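Local coordinates for protein calmodulin binding transcription activator 1 (Homo sapiens, PDB 2CXK) that activates transcription in the nucleus and may interact with calmodulin, the piece described here being its immunoglobulin-like TIG domain, at residues 19-33 with 51-64. Numbering follows the deposited sequence.
Sequences PEGGVKVLITGPWQE and LIQPGVLRCYCPAH. With SO4 (sulfate ion), chain F.
Leu57 sets its CD1 methyl over the indole of Trp31, 3.6 Å from the centroid of the five-membered ring and 10° off its normal, a CH-pi contact. The leucine reaches the ring because its CG stands anti to the carbonyl carbon (chi1 -76°). Gly29 CA and Pro30 CD lie on the opposite face. The ring's rotation is fixed as well: Trp31 NE1 donates to Ile27 O (3.1 Å) from above the carbonyl plane, while Leu57 N reaches the same oxygen from the other side at 2.9 Å, with an N-H...O angle of 170°. Gly55, in the type II turn that leads into strand 56-60, gives its N to Trp31 O (2.7 Å) and receives Gly29 N on its own O. At the far end Cys61 is gripped similarly, its N bonding to Val23 O at 3.0 Å and its O accepting from Gly22 N at 2.8 Å. On the other face Lys24 NZ and Tyr60 OH hold a sulfate, probably from the crystallisation liquor, and Lys24 also forms a salt bridge with Asp11 of the second subunit. Antiparallel strands 24-28 and 56-60 thus form part of the wall of this IPT/TIG domain's immunoglobulin-like beta-sandwich, Ile27 and Leu57 lining its core against strand 67-75.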
ATOM      1  N   PRO A  19       5.645  13.471 -11.182  1.00 17.85           N
ATOM      2  CA  PRO A  19       7.089  13.676 -11.347  1.00 17.72           C
ATOM      3  C   PRO A  19       7.889  14.133 -10.133  1.00 16.77           C
ATOM      4  O   PRO A  19       9.043  13.741  -9.969  1.00 16.36           O
ATOM      5  CB  PRO A  19       7.160  14.683 -12.495  1.00 18.51           C
ATOM      6  CG  PRO A  19       5.958  14.358 -13.297  1.00 19.62           C
ATOM      7  CD  PRO A  19       4.902  14.195 -12.227  1.00 18.32           C
ATOM      8  N   GLU A  20       7.289  14.961  -9.286  1.00 16.47           N
ATOM      9  CA  GLU A  20       7.996  15.460  -8.114  1.00 16.96           C
ATOM     10  C   GLU A  20       8.263  14.378  -7.068  1.00 15.54           C
ATOM     11  O   GLU A  20       9.051  14.587  -6.145  1.00 14.18           O
ATOM     12  CB  GLU A  20       7.218  16.618  -7.474  1.00 18.58           C
ATOM     13  CG  GLU A  20       5.817  16.256  -7.044  1.00 22.16           C
ATOM     14  CD  GLU A  20       4.767  16.589  -8.091  1.00 26.79           C
ATOM     15  OE1 GLU A  20       5.020  16.370  -9.299  1.00 26.62           O
ATOM     16  OE2 GLU A  20       3.678  17.065  -7.702  1.00 26.99           O
ATOM     17  N   GLY A  21       7.618  13.222  -7.223  1.00 14.64           N
ATOM     18  CA  GLY A  21       7.805  12.135  -6.274  1.00 14.22           C
ATOM     19  C   GLY A  21       7.271  12.511  -4.899  1.00 13.49           C
ATOM     20  O   GLY A  21       6.340  13.298  -4.793  1.00 14.41           O
ATOM     21  N   GLY A  22       7.854  11.951  -3.847  1.00 12.49           N
ATOM     22  CA  GLY A  22       7.398  12.277  -2.504  1.00 10.85           C
ATOM     23  C   GLY A  22       6.062  11.649  -2.138  1.00 11.77           C
ATOM     24  O   GLY A  22       5.265  12.236  -1.398  1.00 10.33           O
ATOM     25  N   VAL A  23       5.807  10.457  -2.664  1.00 11.89           N
ATOM     26  CA  VAL A  23       4.572   9.742  -2.369  1.00 11.39           C
ATOM     27  C   VAL A  23       4.903   8.446  -1.628  1.00 11.76           C
ATOM     28  O   VAL A  23       5.792   7.705  -2.040  1.00  9.17           O
ATOM     29  CB  VAL A  23       3.809   9.367  -3.664  1.00 13.36           C
ATOM     30  CG1 VAL A  23       2.503   8.678  -3.313  1.00 14.31           C
ATOM     31  CG2 VAL A  23       3.562  10.601  -4.501  1.00 14.71           C
ATOM     32  N   LYS A  24       4.196   8.171  -0.534  1.00  9.98           N
ATOM     33  CA  LYS A  24       4.439   6.936   0.200  1.00 10.07           C
ATOM     34  C   LYS A  24       4.008   5.733  -0.640  1.00  8.80           C
ATOM     35  O   LYS A  24       2.942   5.737  -1.259  1.00 10.09           O
ATOM     36  CB  LYS A  24       3.652   6.910   1.516  1.00 10.27           C
ATOM     37  CG  LYS A  24       3.783   5.582   2.249  1.00 12.57           C
ATOM     38  CD  LYS A  24       2.982   5.578   3.526  1.00 15.46           C
ATOM     39  CE  LYS A  24       1.497   5.700   3.234  1.00 15.89           C
ATOM     40  NZ  LYS A  24       0.733   5.901   4.488  1.00 18.30           N
ATOM     41  N   VAL A  25       4.842   4.702  -0.661  1.00  8.88           N
ATOM     42  CA  VAL A  25       4.521   3.490  -1.395  1.00  6.79           C
ATOM     43  C   VAL A  25       4.709   2.313  -0.442  1.00  8.31           C
ATOM     44  O   VAL A  25       5.717   2.236   0.267  1.00  8.07           O
ATOM     45  CB  VAL A  25       5.452   3.296  -2.623  1.00  8.59           C
ATOM     46  CG1 VAL A  25       5.077   2.017  -3.367  1.00  7.81           C
ATOM     47  CG2 VAL A  25       5.336   4.493  -3.567  1.00  9.31           C
ATOM     48  N   LEU A  26       3.717   1.431  -0.378  1.00  7.64           N
ATOM     49  CA  LEU A  26       3.829   0.240   0.457  1.00  8.33           C
ATOM     50  C   LEU A  26       4.125  -0.887  -0.519  1.00  7.87           C
ATOM     51  O   LEU A  26       3.538  -0.942  -1.598  1.00  8.36           O
ATOM     52  CB  LEU A  26       2.517  -0.039   1.206  1.00  6.99           C
ATOM     53  CG  LEU A  26       2.156   0.984   2.284  1.00  8.56           C
ATOM     54  CD1 LEU A  26       0.911   0.536   3.032  1.00 10.89           C
ATOM     55  CD2 LEU A  26       3.329   1.133   3.260  1.00 11.17           C
ATOM     56  N   ILE A  27       5.064  -1.760  -0.160  1.00  8.38           N
ATOM     57  CA  ILE A  27       5.431  -2.886  -1.012  1.00 10.91           C
ATOM     58  C   ILE A  27       5.439  -4.135  -0.145  1.00 10.06           C
ATOM     59  O   ILE A  27       6.132  -4.194   0.869  1.00 11.60           O
ATOM     60  CB  ILE A  27       6.829  -2.693  -1.630  1.00 12.44           C
ATOM     61  CG1 ILE A  27       6.843  -1.398  -2.440  1.00 16.29           C
ATOM     62  CG2 ILE A  27       7.192  -3.898  -2.495  1.00 13.21           C
ATOM     63  CD1 ILE A  27       8.178  -1.071  -3.081  1.00 22.80           C
ATOM     64  N   THR A  28       4.664  -5.128  -0.548  1.00 10.11           N
ATOM     65  CA  THR A  28       4.563  -6.342   0.228  1.00 10.56           C
ATOM     66  C   THR A  28       5.278  -7.507  -0.431  1.00 11.90           C
ATOM     67  O   THR A  28       5.441  -7.560  -1.653  1.00 13.59           O
ATOM     68  CB  THR A  28       3.084  -6.699   0.487  1.00 10.09           C
ATOM     69  OG1 THR A  28       2.428  -6.973  -0.754  1.00 11.83           O
ATOM     70  CG2 THR A  28       2.388  -5.544   1.183  1.00 12.32           C
ATOM     71  N   GLY A  29       5.718  -8.434   0.403  1.00 13.23           N
ATOM     72  CA  GLY A  29       6.436  -9.588  -0.078  1.00 13.22           C
ATOM     73  C   GLY A  29       6.950 -10.382   1.099  1.00 14.70           C
ATOM     74  O   GLY A  29       6.461 -10.218   2.215  1.00 15.56           O
ATOM     75  N   PRO A  30       7.963 -11.231   0.894  1.00 17.43           N
ATOM     76  CA  PRO A  30       8.518 -12.053   1.974  1.00 19.40           C
ATOM     77  C   PRO A  30       9.592 -11.402   2.846  1.00 21.36           C
ATOM     78  O   PRO A  30      10.421 -12.104   3.418  1.00 23.73           O
ATOM     79  CB  PRO A  30       9.059 -13.253   1.217  1.00 19.55           C
ATOM     80  CG  PRO A  30       9.653 -12.592   0.002  1.00 19.07           C
ATOM     81  CD  PRO A  30       8.612 -11.545  -0.393  1.00 17.03           C
ATOM     82  N   TRP A  31       9.586 -10.077   2.962  1.00 23.46           N
ATOM     83  CA  TRP A  31      10.606  -9.405   3.773  1.00 24.77           C
ATOM     84  C   TRP A  31      10.417  -9.719   5.254  1.00 26.85           C
ATOM     85  O   TRP A  31       9.344  -9.497   5.807  1.00 25.42           O
ATOM     86  CB  TRP A  31      10.562  -7.885   3.569  1.00 21.43           C
ATOM     87  CG  TRP A  31       9.776  -7.428   2.368  1.00 19.81           C
ATOM     88  CD1 TRP A  31       8.657  -6.640   2.380  1.00 19.14           C
ATOM     89  CD2 TRP A  31      10.045  -7.720   0.990  1.00 16.70           C
ATOM     90  NE1 TRP A  31       8.214  -6.425   1.101  1.00 16.99           N
ATOM     91  CE2 TRP A  31       9.043  -7.074   0.226  1.00 16.42           C
ATOM     92  CE3 TRP A  31      11.029  -8.464   0.325  1.00 15.65           C
ATOM     93  CZ2 TRP A  31       8.999  -7.149  -1.168  1.00 15.62           C
ATOM     94  CZ3 TRP A  31      10.983  -8.539  -1.068  1.00 15.83           C
ATOM     95  CH2 TRP A  31       9.974  -7.884  -1.797  1.00 15.79           C
ATOM     96  N   GLN A  32      11.471 -10.211   5.899  1.00 31.52           N
ATOM     97  CA  GLN A  32      11.398 -10.567   7.314  1.00 36.75           C
ATOM     98  C   GLN A  32      12.530  -9.987   8.160  1.00 39.41           C
ATOM     99  O   GLN A  32      12.345  -9.725   9.351  1.00 40.14           O
ATOM    100  CB  GLN A  32      11.398 -12.092   7.463  1.00 38.88           C
ATOM    101  CG  GLN A  32      10.231 -12.801   6.789  1.00 42.35           C
ATOM    102  CD  GLN A  32       8.892 -12.483   7.438  1.00 44.83           C
ATOM    103  OE1 GLN A  32       8.740 -12.587   8.658  1.00 45.91           O
ATOM    104  NE2 GLN A  32       7.910 -12.101   6.622  1.00 44.33           N
ATOM    105  N   GLU A  33      13.694  -9.794   7.543  1.00 42.63           N
ATOM    106  CA  GLU A  33      14.872  -9.266   8.239  1.00 45.62           C
ATOM    107  C   GLU A  33      14.530  -8.189   9.261  1.00 45.18           C
ATOM    108  O   GLU A  33      13.603  -7.405   9.074  1.00 46.11           O
ATOM    109  CB  GLU A  33      15.889  -8.709   7.232  1.00 48.52           C
ATOM    110  CG  GLU A  33      16.450  -9.744   6.252  1.00 52.02           C
ATOM    111  CD  GLU A  33      17.131 -10.916   6.946  1.00 54.27           C
ATOM    112  OE1 GLU A  33      18.109 -10.681   7.689  1.00 54.01           O
ATOM    113  OE2 GLU A  33      16.687 -12.070   6.747  1.00 55.25           O
ATOM    114  N   LEU A  51      10.671  -1.454   7.484  1.00 15.29           N
ATOM    115  CA  LEU A  51       9.852  -2.643   7.632  1.00 15.00           C
ATOM    116  C   LEU A  51       8.758  -2.319   8.651  1.00 17.17           C
ATOM    117  O   LEU A  51       8.992  -2.367   9.854  1.00 18.00           O
ATOM    118  CB  LEU A  51      10.697  -3.815   8.134  1.00 15.32           C
ATOM    119  CG  LEU A  51       9.918  -5.131   8.232  1.00 14.67           C
ATOM    120  CD1 LEU A  51       9.637  -5.660   6.825  1.00 11.80           C
ATOM    121  CD2 LEU A  51      10.708  -6.146   9.060  1.00 16.28           C
ATOM    122  N   ILE A  52       7.574  -1.969   8.153  1.00 16.32           N
ATOM    123  CA  ILE A  52       6.418  -1.620   8.977  1.00 16.96           C
ATOM    124  C   ILE A  52       6.054  -2.779   9.897  1.00 16.82           C
ATOM    125  O   ILE A  52       5.715  -2.601  11.066  1.00 18.15           O
ATOM    126  CB  ILE A  52       5.192  -1.307   8.078  1.00 17.31           C
ATOM    127  CG1 ILE A  52       5.471  -0.059   7.231  1.00 17.95           C
ATOM    128  CG2 ILE A  52       3.937  -1.158   8.927  1.00 18.43           C
ATOM    129  CD1 ILE A  52       5.864   1.167   8.044  1.00 18.65           C
ATOM    130  N   GLN A  53       6.105  -3.969   9.325  1.00 16.26           N
ATOM    131  CA  GLN A  53       5.817  -5.202  10.029  1.00 16.94           C
ATOM    132  C   GLN A  53       6.254  -6.284   9.065  1.00 17.10           C
ATOM    133  O   GLN A  53       6.495  -6.011   7.892  1.00 16.53           O
ATOM    134  CB  GLN A  53       4.323  -5.321  10.340  1.00 16.61           C
ATOM    135  CG  GLN A  53       3.423  -5.324   9.125  1.00 16.93           C
ATOM    136  CD  GLN A  53       1.963  -5.429   9.512  1.00 17.50           C
ATOM    137  OE1 GLN A  53       1.441  -4.578  10.231  1.00 18.16           O
ATOM    138  NE2 GLN A  53       1.298  -6.477   9.046  1.00 19.66           N
ATOM    139  N   PRO A  54       6.380  -7.527   9.541  1.00 18.70           N
ATOM    140  CA  PRO A  54       6.808  -8.586   8.631  1.00 17.86           C
ATOM    141  C   PRO A  54       6.064  -8.580   7.302  1.00 16.97           C
ATOM    142  O   PRO A  54       4.834  -8.566   7.268  1.00 17.30           O
ATOM    143  CB  PRO A  54       6.545  -9.856   9.436  1.00 19.76           C
ATOM    144  CG  PRO A  54       6.790  -9.409  10.840  1.00 19.66           C
ATOM    145  CD  PRO A  54       6.100  -8.065  10.884  1.00 19.98           C
ATOM    146  N   GLY A  55       6.822  -8.564   6.211  1.00 14.12           N
ATOM    147  CA  GLY A  55       6.238  -8.599   4.886  1.00 13.17           C
ATOM    148  C   GLY A  55       5.788  -7.276   4.304  1.00 12.84           C
ATOM    149  O   GLY A  55       5.303  -7.242   3.172  1.00 13.41           O
ATOM    150  N   VAL A  56       5.961  -6.190   5.052  1.00 10.90           N
ATOM    151  CA  VAL A  56       5.524  -4.880   4.579  1.00 11.64           C
ATOM    152  C   VAL A  56       6.592  -3.804   4.660  1.00  9.36           C
ATOM    153  O   VAL A  56       7.032  -3.442   5.746  1.00 12.07           O
ATOM    154  CB  VAL A  56       4.308  -4.393   5.381  1.00  9.18           C
ATOM    155  CG1 VAL A  56       3.872  -3.010   4.895  1.00 11.15           C
ATOM    156  CG2 VAL A  56       3.178  -5.408   5.250  1.00 10.44           C
ATOM    157  N   LEU A  57       7.001  -3.294   3.504  1.00 10.79           N
ATOM    158  CA  LEU A  57       7.996  -2.227   3.450  1.00  9.04           C
ATOM    159  C   LEU A  57       7.338  -0.913   3.038  1.00 10.06           C
ATOM    160  O   LEU A  57       6.431  -0.901   2.204  1.00 10.52           O
ATOM    161  CB  LEU A  57       9.088  -2.561   2.432  1.00 10.89           C
ATOM    162  CG  LEU A  57      10.094  -3.598   2.914  1.00  9.14           C
ATOM    163  CD1 LEU A  57      11.006  -4.037   1.769  1.00 11.14           C
ATOM    164  CD2 LEU A  57      10.882  -2.983   4.046  1.00  9.20           C
ATOM    165  N   ARG A  58       7.810   0.183   3.624  1.00 10.05           N
ATOM    166  CA  ARG A  58       7.306   1.514   3.300  1.00 10.34           C
ATOM    167  C   ARG A  58       8.460   2.405   2.862  1.00  9.91           C
ATOM    168  O   ARG A  58       9.521   2.410   3.475  1.00  8.89           O
ATOM    169  CB  ARG A  58       6.643   2.169   4.514  1.00 10.29           C
ATOM    170  CG  ARG A  58       6.209   3.631   4.264  1.00 13.49           C
ATOM    171  CD  ARG A  58       5.994   4.408   5.567  1.00 15.47           C
ATOM    172  NE  ARG A  58       7.233   4.569   6.327  1.00 18.17           N
ATOM    173  CZ  ARG A  58       7.294   4.901   7.614  1.00 22.39           C
ATOM    174  NH1 ARG A  58       6.182   5.110   8.310  1.00 22.83           N
ATOM    175  NH2 ARG A  58       8.473   5.024   8.212  1.00 23.19           N
ATOM    176  N   CYS A  59       8.245   3.171   1.803  1.00 10.77           N
ATOM    177  CA  CYS A  59       9.266   4.103   1.342  1.00 10.07           C
ATOM    178  C   CYS A  59       8.530   5.280   0.725  1.00 10.66           C
ATOM    179  O   CYS A  59       7.325   5.214   0.516  1.00 10.72           O
ATOM    180  CB  CYS A  59      10.186   3.446   0.304  1.00 10.35           C
ATOM    181  SG  CYS A  59       9.438   3.119  -1.323  1.00 11.11           S
ATOM    182  N   TYR A  60       9.250   6.362   0.471  1.00 10.40           N
ATOM    183  CA  TYR A  60       8.672   7.541  -0.165  1.00  9.54           C
ATOM    184  C   TYR A  60       9.416   7.627  -1.494  1.00 10.31           C
ATOM    185  O   TYR A  60      10.636   7.792  -1.526  1.00 10.75           O
ATOM    186  CB  TYR A  60       8.913   8.762   0.719  1.00 10.42           C
ATOM    187  CG  TYR A  60       8.372   8.547   2.123  1.00  8.93           C
ATOM    188  CD1 TYR A  60       6.996   8.485   2.360  1.00 11.24           C
ATOM    189  CD2 TYR A  60       9.233   8.359   3.203  1.00 10.83           C
ATOM    190  CE1 TYR A  60       6.497   8.247   3.645  1.00 11.64           C
ATOM    191  CE2 TYR A  60       8.746   8.118   4.483  1.00 12.33           C
ATOM    192  CZ  TYR A  60       7.379   8.068   4.697  1.00 12.99           C
ATOM    193  OH  TYR A  60       6.905   7.875   5.972  1.00 13.34           O
ATOM    194  N   CYS A  61       8.686   7.490  -2.594  1.00 11.04           N
ATOM    195  CA  CYS A  61       9.334   7.474  -3.896  1.00 11.36           C
ATOM    196  C   CYS A  61      10.072   8.760  -4.219  1.00 11.72           C
ATOM    197  O   CYS A  61       9.729   9.828  -3.720  1.00 10.55           O
ATOM    198  CB  CYS A  61       8.328   7.133  -4.999  1.00 12.23           C
ATOM    199  SG  CYS A  61       7.149   8.421  -5.423  1.00 13.58           S
ATOM    200  N   PRO A  62      11.131   8.658  -5.033  1.00 11.54           N
ATOM    201  CA  PRO A  62      11.943   9.811  -5.438  1.00 12.91           C
ATOM    202  C   PRO A  62      11.311  10.523  -6.630  1.00 15.30           C
ATOM    203  O   PRO A  62      10.343  10.031  -7.213  1.00 13.60           O
ATOM    204  CB  PRO A  62      13.285   9.170  -5.791  1.00 12.55           C
ATOM    205  CG  PRO A  62      12.853   7.877  -6.416  1.00 11.03           C
ATOM    206  CD  PRO A  62      11.754   7.395  -5.469  1.00 10.03           C
ATOM    207  N   ALA A  63      11.844  11.690  -6.977  1.00 16.16           N
ATOM    208  CA  ALA A  63      11.334  12.432  -8.124  1.00 16.87           C
ATOM    209  C   ALA A  63      11.872  11.717  -9.360  1.00 17.81           C
ATOM    210  O   ALA A  63      12.931  11.092  -9.299  1.00 18.18           O
ATOM    211  CB  ALA A  63      11.841  13.876  -8.088  1.00 17.05           C
ATOM    212  N   HIS A  64      11.157  11.807 -10.474  1.00 16.83           N
ATOM    213  CA  HIS A  64      11.601  11.152 -11.706  1.00 20.01           C
ATOM    214  C   HIS A  64      10.784  11.661 -12.887  1.00 20.19           C
ATOM    215  O   HIS A  64       9.652  12.101 -12.704  1.00 21.21           O
ATOM    216  CB  HIS A  64      11.441   9.630 -11.571  1.00 17.51           C
ATOM    217  CG  HIS A  64      12.145   8.845 -12.636  1.00 18.76           C
ATOM    218  ND1 HIS A  64      11.692   8.776 -13.937  1.00 18.51           N
ATOM    219  CD2 HIS A  64      13.284   8.111 -12.596  1.00 17.49           C
ATOM    220  CE1 HIS A  64      12.521   8.036 -14.652  1.00 16.49           C
ATOM    221  NE2 HIS A  64      13.497   7.621 -13.862  1.00 18.84           N
TER
HETATM  222  S   SO4 F1006       3.117   8.793   6.128  0.50109.71           S
HETATM  223  O1  SO4 F1006       2.284   7.524   6.047  0.50 83.28           O
HETATM  224  O2  SO4 F1006       2.534   9.651   7.241  0.50 84.57           O
HETATM  225  O3  SO4 F1006       4.399   8.384   6.587  0.50 55.20           O
HETATM  226  O4  SO4 F1006       2.863   9.499   4.922  0.50 57.47           O